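Local coordinates for conjugal transfer protein (Escherichia coli, PDB 5I97) that probably serves as an inner-membrane, VirB8-type component of the pKM101 type IV secretion system and helps form the channel used in conjugal transfer, at residues 124-128 and 157-161; 52-57 and 68-72; 97-103 and 129-133. The contacts are given in a common frame with arbitrary orientation. Residue numbers count along the deposited sequence, not the author numbering.

In the fold
This chain is the VirB8-family part of TraE, one piece of a longer protein with a transmembrane helix. It belongs to the NTF2-like clan; here a four-stranded antiparallel sheet packs with helices. Contacts 1 and 3 share strand 124-134: contact 1 pairs its first half with the last strand, 151-160, and contact 3 joins its second half to the turn between strands 86-98 and 103-114. Their centres are about 17 Å apart, yet they touch, since Arg157 O lies 2.9 Å from Ile129 N, a probable hydrogen bond. Contact 2 belongs to the helical layer, its centre about 19 Å from that of contact 1 and about 21 Å from that of contact 3.

Contact 1 of 3, residues 124-128 and 157-161; sequences QRWIA and RVNPE
Trp126 lays its indole against Pro160 (Trp126 CZ3 to Pro160 CG 3.8 Å), and its CB meets Val158 CG1 at 3.7 Å. With chi1 m (-45°) and chi2 88° its CA-to-CB bond points away from the partner strand, yet the ring reaches the proline obliquely, Trp126 CE3 3.7 Å from Pro160 CA; it also stacks on Phe108, and NE1 bonds to Thr110. Both segments are extended, axes 4.5 Å apart at closest approach and 143° between N-to-C directions, a twisted antiparallel pairing of the last two strands of the four-stranded VirB8 sheet. Ile127 and Asn159 form the hydrogen-bonded pair (Ile127 N to Asn159 O 2.7 Å, Asn159 N to Ile127 O 2.9 Å). Trp126-Pro160 and Ala128-Val158 are non-hydrogen-bonded pairs, CA atoms 4.3 and 4.4 Å apart. Proline suits such a site: its hydrogen-less N faces away from 124-134, and 151-160 is an outermost strand in this chain, so no sheet bond is lost. Small, buried Ala128 sets CB 4.0 Å from Val158 CG2; Ile127 and Asn159 occupy the other face. Glu161 N donates to Arg125 O (3.0 Å); Glu161 OE1, in close van der Waals approach to Ile127 CG1 (3.0 Å), has a long, weak ion pair with Arg107.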
loop_
_atom_site.group_PDB
_atom_site.type_symbol
_atom_site.label_atom_id
_atom_site.label_comp_id
_atom_site.label_asym_id
_atom_site.label_seq_id
_atom_site.Cartn_x
_atom_site.Cartn_y
_atom_site.Cartn_z
ATOM N N GLN A 124 -11.165 -2.208 11.848
ATOM C CA GLN A 124 -11.473 -2.312 13.273
ATOM C C GLN A 124 -10.914 -1.083 13.990
ATOM O O GLN A 124 -9.794 -0.670 13.714
ATOM C CB GLN A 124 -10.885 -3.594 13.865
ATOM C CG GLN A 124 -11.569 -4.865 13.403
ATOM C CD GLN A 124 -10.769 -6.084 13.776
ATOM O OE1 GLN A 124 -9.600 -6.216 13.399
ATOM N NE2 GLN A 124 -11.368 -6.955 14.565
ATOM N N ARG A 125 -11.692 -0.486 14.885
ATOM C CA ARG A 125 -11.252 0.747 15.543
ATOM C C ARG A 125 -10.905 0.482 16.997
ATOM O O ARG A 125 -11.607 -0.264 17.684
ATOM C CB ARG A 125 -12.315 1.840 15.438
ATOM C CG ARG A 125 -12.563 2.271 13.989
ATOM C CD ARG A 125 -13.552 3.444 13.812
ATOM N NE ARG A 125 -12.862 4.734 13.921
ATOM C CZ ARG A 125 -13.110 5.793 13.152
ATOM N NH1 ARG A 125 -14.053 5.740 12.223
ATOM N NH2 ARG A 125 -12.418 6.914 13.317
ATOM N N TRP A 126 -9.808 1.071 17.463
ATOM C CA TRP A 126 -9.329 0.793 18.815
ATOM C C TRP A 126 -8.947 2.040 19.604
ATOM O O TRP A 126 -8.683 3.096 19.037
ATOM C CB TRP A 126 -8.114 -0.127 18.759
ATOM C CG TRP A 126 -8.241 -1.282 17.836
ATOM C CD1 TRP A 126 -7.927 -1.306 16.512
ATOM C CD2 TRP A 126 -8.684 -2.601 18.162
ATOM N NE1 TRP A 126 -8.160 -2.543 15.994
ATOM C CE2 TRP A 126 -8.622 -3.365 16.995
ATOM C CE3 TRP A 126 -9.123 -3.208 19.346
ATOM C CZ2 TRP A 126 -8.995 -4.705 16.951
ATOM C CZ3 TRP A 126 -9.490 -4.541 19.308
ATOM C CH2 TRP A 126 -9.426 -5.275 18.119
ATOM N N ILE A 127 -8.872 1.892 20.921
ATOM C CA ILE A 127 -8.347 2.943 21.782
ATOM C C ILE A 127 -7.138 2.414 22.544
ATOM O O ILE A 127 -7.223 1.392 23.225
ATOM C CB ILE A 127 -9.392 3.445 22.786
ATOM C CG1 ILE A 127 -10.697 3.794 22.072
ATOM C CG2 ILE A 127 -8.861 4.641 23.548
ATOM C CD1 ILE A 127 -11.827 4.161 23.005
ATOM N N ALA A 128 -6.017 3.114 22.439
ATOM C CA ALA A 128 -4.820 2.759 23.185
ATOM C C ALA A 128 -4.551 3.772 24.297
ATOM O O ALA A 128 -4.330 4.954 24.030
ATOM C CB ALA A 128 -3.628 2.671 22.257
ATOM N N ARG A 157 -2.510 -0.501 27.191
ATOM C CA ARG A 157 -3.691 -1.326 27.072
ATOM C C ARG A 157 -4.560 -0.814 25.941
ATOM O O ARG A 157 -4.758 0.393 25.778
ATOM C CB ARG A 157 -4.416 -1.392 28.417
ATOM C CG ARG A 157 -5.172 -0.172 28.824
ATOM C CD ARG A 157 -5.965 -0.438 30.095
ATOM N NE ARG A 157 -6.532 0.792 30.652
ATOM C CZ ARG A 157 -7.763 1.236 30.417
ATOM N NH1 ARG A 157 -8.587 0.550 29.632
ATOM N NH2 ARG A 157 -8.170 2.370 30.980
ATOM N N VAL A 158 -5.048 -1.755 25.146
ATOM C CA VAL A 158 -5.868 -1.454 23.994
ATOM C C VAL A 158 -7.246 -2.047 24.198
ATOM O O VAL A 158 -7.388 -3.142 24.721
ATOM C CB VAL A 158 -5.230 -1.996 22.699
ATOM C CG1 VAL A 158 -6.128 -1.742 21.496
ATOM C CG2 VAL A 158 -3.862 -1.355 22.486
ATOM N N ASN A 159 -8.260 -1.300 23.790
ATOM C CA ASN A 159 -9.637 -1.742 23.852
ATOM C C ASN A 159 -10.328 -1.330 22.585
ATOM O O ASN A 159 -9.923 -0.356 21.953
ATOM C CB ASN A 159 -10.370 -1.149 25.059
ATOM C CG ASN A 159 -9.705 -1.472 26.373
ATOM O OD1 ASN A 159 -9.274 -0.582 27.100
ATOM N ND2 ASN A 159 -9.653 -2.749 26.702
ATOM N N PRO A 160 -11.370 -2.076 22.195
ATOM C CA PRO A 160 -12.104 -1.705 20.984
ATOM C C PRO A 160 -12.860 -0.403 21.206
ATOM O O PRO A 160 -13.076 -0.043 22.352
ATOM C CB PRO A 160 -13.078 -2.873 20.790
ATOM C CG PRO A 160 -12.490 -4.003 21.582
ATOM C CD PRO A 160 -11.826 -3.362 22.751
ATOM N N GLU A 161 -13.322 0.228 20.134
ATOM C CA GLU A 161 -14.083 1.473 20.214
ATOM C C GLU A 161 -15.576 1.187 20.142
ATOM O O GLU A 161 -15.998 0.308 19.390
ATOM C CB GLU A 161 -13.700 2.417 19.071
ATOM C CG GLU A 161 -14.393 3.780 19.131
ATOM C CD GLU A 161 -13.581 4.842 19.811
ATOM O OE1 GLU A 161 -12.342 4.772 19.743
ATOM O OE2 GLU A 161 -14.172 5.745 20.428
#

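Contact 2 of 3, residues 52-57 and 68-72; sequences DYTAVG and YQSKF
Residues 52-57 are regular helix, phi/psi near -62°/-43°, with Val56 N bonded to Asp52 O (3.0 Å) and Gly57 N to Tyr53 O (3.2 Å). Segment 68-72 continues from helix 62-69; Phe72 (phi/psi -103°/8°) has its N bonded to Gln69 O (3.2 Å) and its CA-to-CB bond directed toward 52-57. The nearest CA pairs are Tyr53-Gln69 at 7.8 Å and Val56-Tyr68 at 8.2 Å, a spacing that large side chains fill. Tyr53, chi1 t, extends between its neighbours: CD1 is 3.5 Å from Tyr68 CE2 with the rings oblique, OH is 3.4 Å from Gln69 CG, and its edge points at the face of Phe72 (chi1 m), a T-shaped pair with centroids 5.1 Å apart and planes at 75°. Compact, branched Val56 sets CG1 over the face of Tyr68, 3.5 Å from the ring centroid, a CH-pi contact; it also touches Tyr37 and Arg41 of helix 27-42. The polar link is one water, which donates to Tyr53 O (2.6 Å) and accepts from Gln69 NE2 (2.9 Å), so the long amide meets the helix backbone indirectly. Tyr53, Tyr68 and Phe72 thus make an aromatic cluster joining two consecutive helices of the helical layer in this NTF2-like fold.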
loop_
_atom_site.group_PDB
_atom_site.type_symbol
_atom_site.label_atom_id
_atom_site.label_comp_id
_atom_site.label_asym_id
_atom_site.label_seq_id
_atom_site.Cartn_x
_atom_site.Cartn_y
_atom_site.Cartn_z
ATOM N N ASP A 52 10.127 -4.004 13.628
ATOM C CA ASP A 52 9.052 -3.576 14.513
ATOM C C ASP A 52 9.216 -4.163 15.907
ATOM O O ASP A 52 9.031 -3.468 16.902
ATOM C CB ASP A 52 7.688 -3.975 13.937
ATOM C CG ASP A 52 7.356 -3.245 12.653
ATOM O OD1 ASP A 52 7.851 -2.115 12.456
ATOM O OD2 ASP A 52 6.620 -3.813 11.822
ATOM N N TYR A 53 9.549 -5.451 15.970
ATOM C CA TYR A 53 9.764 -6.163 17.228
ATOM C C TYR A 53 10.915 -5.561 18.029
ATOM O O TYR A 53 10.856 -5.442 19.253
ATOM C CB TYR A 53 10.033 -7.640 16.949
ATOM C CG TYR A 53 10.304 -8.468 18.173
ATOM C CD1 TYR A 53 9.263 -9.048 18.883
ATOM C CD2 TYR A 53 11.597 -8.653 18.632
ATOM C CE1 TYR A 53 9.501 -9.814 19.999
ATOM C CE2 TYR A 53 11.845 -9.407 19.752
ATOM C CZ TYR A 53 10.794 -9.990 20.429
ATOM O OH TYR A 53 11.050 -10.737 21.553
ATOM N N THR A 54 11.993 -5.249 17.332
ATOM C CA THR A 54 13.141 -4.620 17.961
ATOM C C THR A 54 12.760 -3.245 18.490
ATOM O O THR A 54 13.091 -2.908 19.620
ATOM C CB THR A 54 14.317 -4.506 16.984
ATOM O OG1 THR A 54 14.753 -5.826 16.638
ATOM C CG2 THR A 54 15.476 -3.758 17.616
ATOM N N ALA A 55 12.030 -2.478 17.687
ATOM C CA ALA A 55 11.626 -1.132 18.072
ATOM C C ALA A 55 10.748 -1.111 19.321
ATOM O O ALA A 55 10.984 -0.311 20.233
ATOM C CB ALA A 55 10.912 -0.453 16.922
ATOM N N VAL A 56 9.739 -1.974 19.368
ATOM C CA VAL A 56 8.854 -2.033 20.523
ATOM C C VAL A 56 9.619 -2.386 21.786
ATOM O O VAL A 56 9.362 -1.820 22.850
ATOM C CB VAL A 56 7.726 -3.051 20.314
ATOM C CG1 VAL A 56 6.922 -3.249 21.589
ATOM C CG2 VAL A 56 6.842 -2.614 19.165
ATOM N N GLY A 57 10.578 -3.300 21.654
ATOM C CA GLY A 57 11.415 -3.699 22.769
ATOM C C GLY A 57 12.239 -2.556 23.335
ATOM O O GLY A 57 12.348 -2.404 24.546
ATOM N N TYR A 68 4.600 -8.003 25.529
ATOM C CA TYR A 68 4.487 -7.929 24.081
ATOM C C TYR A 68 5.255 -9.040 23.398
ATOM O O TYR A 68 4.817 -9.569 22.388
ATOM C CB TYR A 68 5.003 -6.583 23.580
ATOM C CG TYR A 68 5.416 -6.558 22.119
ATOM C CD1 TYR A 68 4.477 -6.347 21.127
ATOM C CD2 TYR A 68 6.741 -6.716 21.739
ATOM C CE1 TYR A 68 4.835 -6.307 19.801
ATOM C CE2 TYR A 68 7.109 -6.678 20.403
ATOM C CZ TYR A 68 6.149 -6.472 19.439
ATOM O OH TYR A 68 6.494 -6.420 18.107
ATOM N N GLN A 69 6.418 -9.365 23.943
ATOM C CA GLN A 69 7.292 -10.375 23.361
ATOM C C GLN A 69 6.764 -11.785 23.559
ATOM O O GLN A 69 7.236 -12.724 22.929
ATOM C CB GLN A 69 8.693 -10.257 23.959
ATOM C CG GLN A 69 9.328 -8.892 23.763
ATOM C CD GLN A 69 10.605 -8.710 24.549
ATOM O OE1 GLN A 69 10.879 -9.454 25.482
ATOM N NE2 GLN A 69 11.406 -7.726 24.159
ATOM N N SER A 70 5.765 -11.910 24.421
ATOM C CA SER A 70 5.167 -13.188 24.753
ATOM C C SER A 70 4.568 -13.892 23.532
ATOM O O SER A 70 4.765 -15.086 23.341
ATOM C CB SER A 70 4.107 -12.983 25.834
ATOM O OG SER A 70 3.261 -14.107 25.947
ATOM N N LYS A 71 3.840 -13.140 22.716
ATOM C CA LYS A 71 3.159 -13.685 21.545
ATOM C C LYS A 71 4.126 -14.178 20.471
ATOM O O LYS A 71 3.712 -14.872 19.544
ATOM C CB LYS A 71 2.194 -12.655 20.955
ATOM C CG LYS A 71 2.794 -11.298 20.684
ATOM C CD LYS A 71 1.722 -10.269 20.366
ATOM C CE LYS A 71 0.541 -10.885 19.629
ATOM N NZ LYS A 71 -0.567 -9.911 19.383
ATOM N N PHE A 72 5.404 -13.814 20.588
ATOM C CA PHE A 72 6.392 -14.123 19.559
ATOM C C PHE A 72 7.268 -15.284 19.975
ATOM O O PHE A 72 8.227 -15.640 19.298
ATOM C CB PHE A 72 7.276 -12.909 19.256
ATOM C CG PHE A 72 6.551 -11.783 18.594
ATOM C CD1 PHE A 72 6.353 -11.789 17.227
ATOM C CD2 PHE A 72 6.069 -10.724 19.330
ATOM C CE1 PHE A 72 5.676 -10.772 16.614
ATOM C CE2 PHE A 72 5.398 -9.701 18.721
ATOM C CZ PHE A 72 5.204 -9.721 17.361
HETATM O O HOH W 1 11.481 -6.728 21.480
#

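Contact 3 of 3, residues 97-103 and 129-133; sequences LDKPHGV and IMGYE
Along strand 129-133 the contact begins at Met130, whose O receives a CA-H...O approach from Val103 CA at 3.2 Å while its side chain leads away to Leu34 and Tyr37 of helix 27-42. Gly131 follows, the non-hydrogen-bonded antiparallel partner of Val103 with CA atoms 4.6 Å apart; its CA lies 3.1 Å from Gly102 O, a CA-H...O contact. At Tyr132 the strand forms its direct hydrogen bond to 97-103, N to Gly102 O, 2.7 Å. The tyrosine, chi1 p (69°), turns its ring against the turn, with Gly102 CA over one face, 3.9 Å from the centroid, and OH lies 3.8 Å from Lys99 CA and 4.2 Å from Leu97 CD2. That hydroxyl bonds to Asp30. Glycine suits position 102 because phi is positive (61°/40°) and a CB would clash with Tyr132 O. Inside the turn, Lys99 and Pro100 are helical in phi/psi, His101 ND1 donates to Asp98 OD2 (2.6 Å), Asp98 N bonds to Val103 O (2.8 Å), and Val103 N makes a weak bond back to Asp98 O (3.3 Å). Gly102 and Val103 both face Asp98, a G1 beta bulge at the tight hairpin connecting strands 86-98 and 103-114.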
loop_
_atom_site.group_PDB
_atom_site.type_symbol
_atom_site.label_atom_id
_atom_site.label_comp_id
_atom_site.label_asym_id
_atom_site.label_seq_id
_atom_site.Cartn_x
_atom_site.Cartn_y
_atom_site.Cartn_z
ATOM N N LEU A 97 -2.996 14.095 24.379
ATOM C CA LEU A 97 -1.861 14.088 25.289
ATOM C C LEU A 97 -2.207 14.646 26.648
ATOM O O LEU A 97 -2.925 15.639 26.767
ATOM C CB LEU A 97 -0.690 14.899 24.718
ATOM C CG LEU A 97 -0.029 14.388 23.441
ATOM C CD1 LEU A 97 1.174 15.219 23.105
ATOM C CD2 LEU A 97 0.337 12.925 23.570
ATOM N N ASP A 98 -1.671 14.000 27.671
ATOM C CA ASP A 98 -1.637 14.554 29.006
ATOM C C ASP A 98 -0.168 14.574 29.411
ATOM O O ASP A 98 0.305 13.697 30.121
ATOM C CB ASP A 98 -2.487 13.740 29.981
ATOM C CG ASP A 98 -2.528 14.352 31.370
ATOM O OD1 ASP A 98 -1.993 15.467 31.553
ATOM O OD2 ASP A 98 -3.098 13.730 32.286
ATOM N N LYS A 99 0.546 15.591 28.944
ATOM C CA LYS A 99 1.996 15.631 29.065
ATOM C C LYS A 99 2.555 15.633 30.498
ATOM O O LYS A 99 3.546 14.964 30.750
ATOM C CB LYS A 99 2.521 16.858 28.322
ATOM C CG LYS A 99 2.535 16.709 26.816
ATOM C CD LYS A 99 3.241 17.873 26.126
ATOM C CE LYS A 99 2.738 19.241 26.613
ATOM N NZ LYS A 99 1.255 19.431 26.507
ATOM N N PRO A 100 1.918 16.342 31.447
ATOM C CA PRO A 100 2.475 16.278 32.807
ATOM C C PRO A 100 2.454 14.893 33.448
ATOM O O PRO A 100 3.241 14.619 34.347
ATOM C CB PRO A 100 1.578 17.229 33.595
ATOM C CG PRO A 100 1.097 18.193 32.598
ATOM C CD PRO A 100 0.894 17.395 31.339
ATOM N N HIS A 101 1.579 14.018 32.989
ATOM C CA HIS A 101 1.444 12.730 33.647
ATOM C C HIS A 101 1.957 11.595 32.784
ATOM O O HIS A 101 1.929 10.450 33.197
ATOM C CB HIS A 101 -0.017 12.493 34.033
ATOM C CG HIS A 101 -0.609 13.627 34.799
ATOM N ND1 HIS A 101 -1.556 14.475 34.263
ATOM C CD2 HIS A 101 -0.352 14.092 36.045
ATOM C CE1 HIS A 101 -1.871 15.399 35.155
ATOM N NE2 HIS A 101 -1.151 15.190 36.241
ATOM N N GLY A 102 2.437 11.923 31.594
ATOM C CA GLY A 102 2.931 10.914 30.686
ATOM C C GLY A 102 1.853 9.918 30.303
ATOM O O GLY A 102 2.104 8.723 30.250
ATOM N N VAL A 103 0.643 10.412 30.080
ATOM C CA VAL A 103 -0.474 9.573 29.679
ATOM C C VAL A 103 -1.001 10.076 28.343
ATOM O O VAL A 103 -1.088 11.280 28.124
ATOM C CB VAL A 103 -1.585 9.565 30.741
ATOM C CG1 VAL A 103 -2.815 8.873 30.229
ATOM C CG2 VAL A 103 -1.090 8.887 32.001
ATOM N N ILE A 129 -4.619 3.308 25.543
ATOM C CA ILE A 129 -4.254 4.130 26.697
ATOM C C ILE A 129 -2.809 3.855 27.092
ATOM O O ILE A 129 -2.469 2.753 27.500
ATOM C CB ILE A 129 -5.165 3.864 27.907
ATOM C CG1 ILE A 129 -6.642 3.979 27.516
ATOM C CG2 ILE A 129 -4.804 4.793 29.059
ATOM C CD1 ILE A 129 -7.039 5.339 27.019
ATOM N N MET A 130 -1.957 4.860 26.987
ATOM C CA MET A 130 -0.529 4.626 27.123
ATOM C C MET A 130 0.092 5.470 28.220
ATOM O O MET A 130 -0.282 6.621 28.417
ATOM C CB MET A 130 0.165 4.921 25.795
ATOM C CG MET A 130 -0.557 4.357 24.586
ATOM S SD MET A 130 0.219 4.843 23.048
ATOM C CE MET A 130 1.874 4.197 23.273
ATOM N N GLY A 131 1.051 4.891 28.930
ATOM C CA GLY A 131 1.894 5.645 29.838
ATOM C C GLY A 131 3.264 5.750 29.202
ATOM O O GLY A 131 3.730 4.793 28.598
ATOM N N TYR A 132 3.890 6.918 29.275
ATOM C CA TYR A 132 5.197 7.089 28.666
ATOM C C TYR A 132 6.108 8.045 29.440
ATOM O O TYR A 132 5.678 8.746 30.355
ATOM C CB TYR A 132 5.047 7.572 27.226
ATOM C CG TYR A 132 4.531 8.977 27.097
ATOM C CD1 TYR A 132 3.178 9.242 27.157
ATOM C CD2 TYR A 132 5.400 10.046 26.920
ATOM C CE1 TYR A 132 2.702 10.527 27.045
ATOM C CE2 TYR A 132 4.938 11.324 26.807
ATOM C CZ TYR A 132 3.590 11.564 26.870
ATOM O OH TYR A 132 3.119 12.853 26.749
ATOM N N GLU A 133 7.400 7.931 29.151
ATOM C CA GLU A 133 8.444 8.734 29.778
ATOM C C GLU A 133 9.708 8.648 28.928
ATOM O O GLU A 133 9.821 7.766 28.077
ATOM C CB GLU A 133 8.724 8.241 31.198
ATOM C CG GLU A 133 9.210 6.802 31.270
ATOM C CD GLU A 133 9.548 6.372 32.684
ATOM O OE1 GLU A 133 8.987 6.955 33.635
ATOM O OE2 GLU A 133 10.376 5.451 32.844
#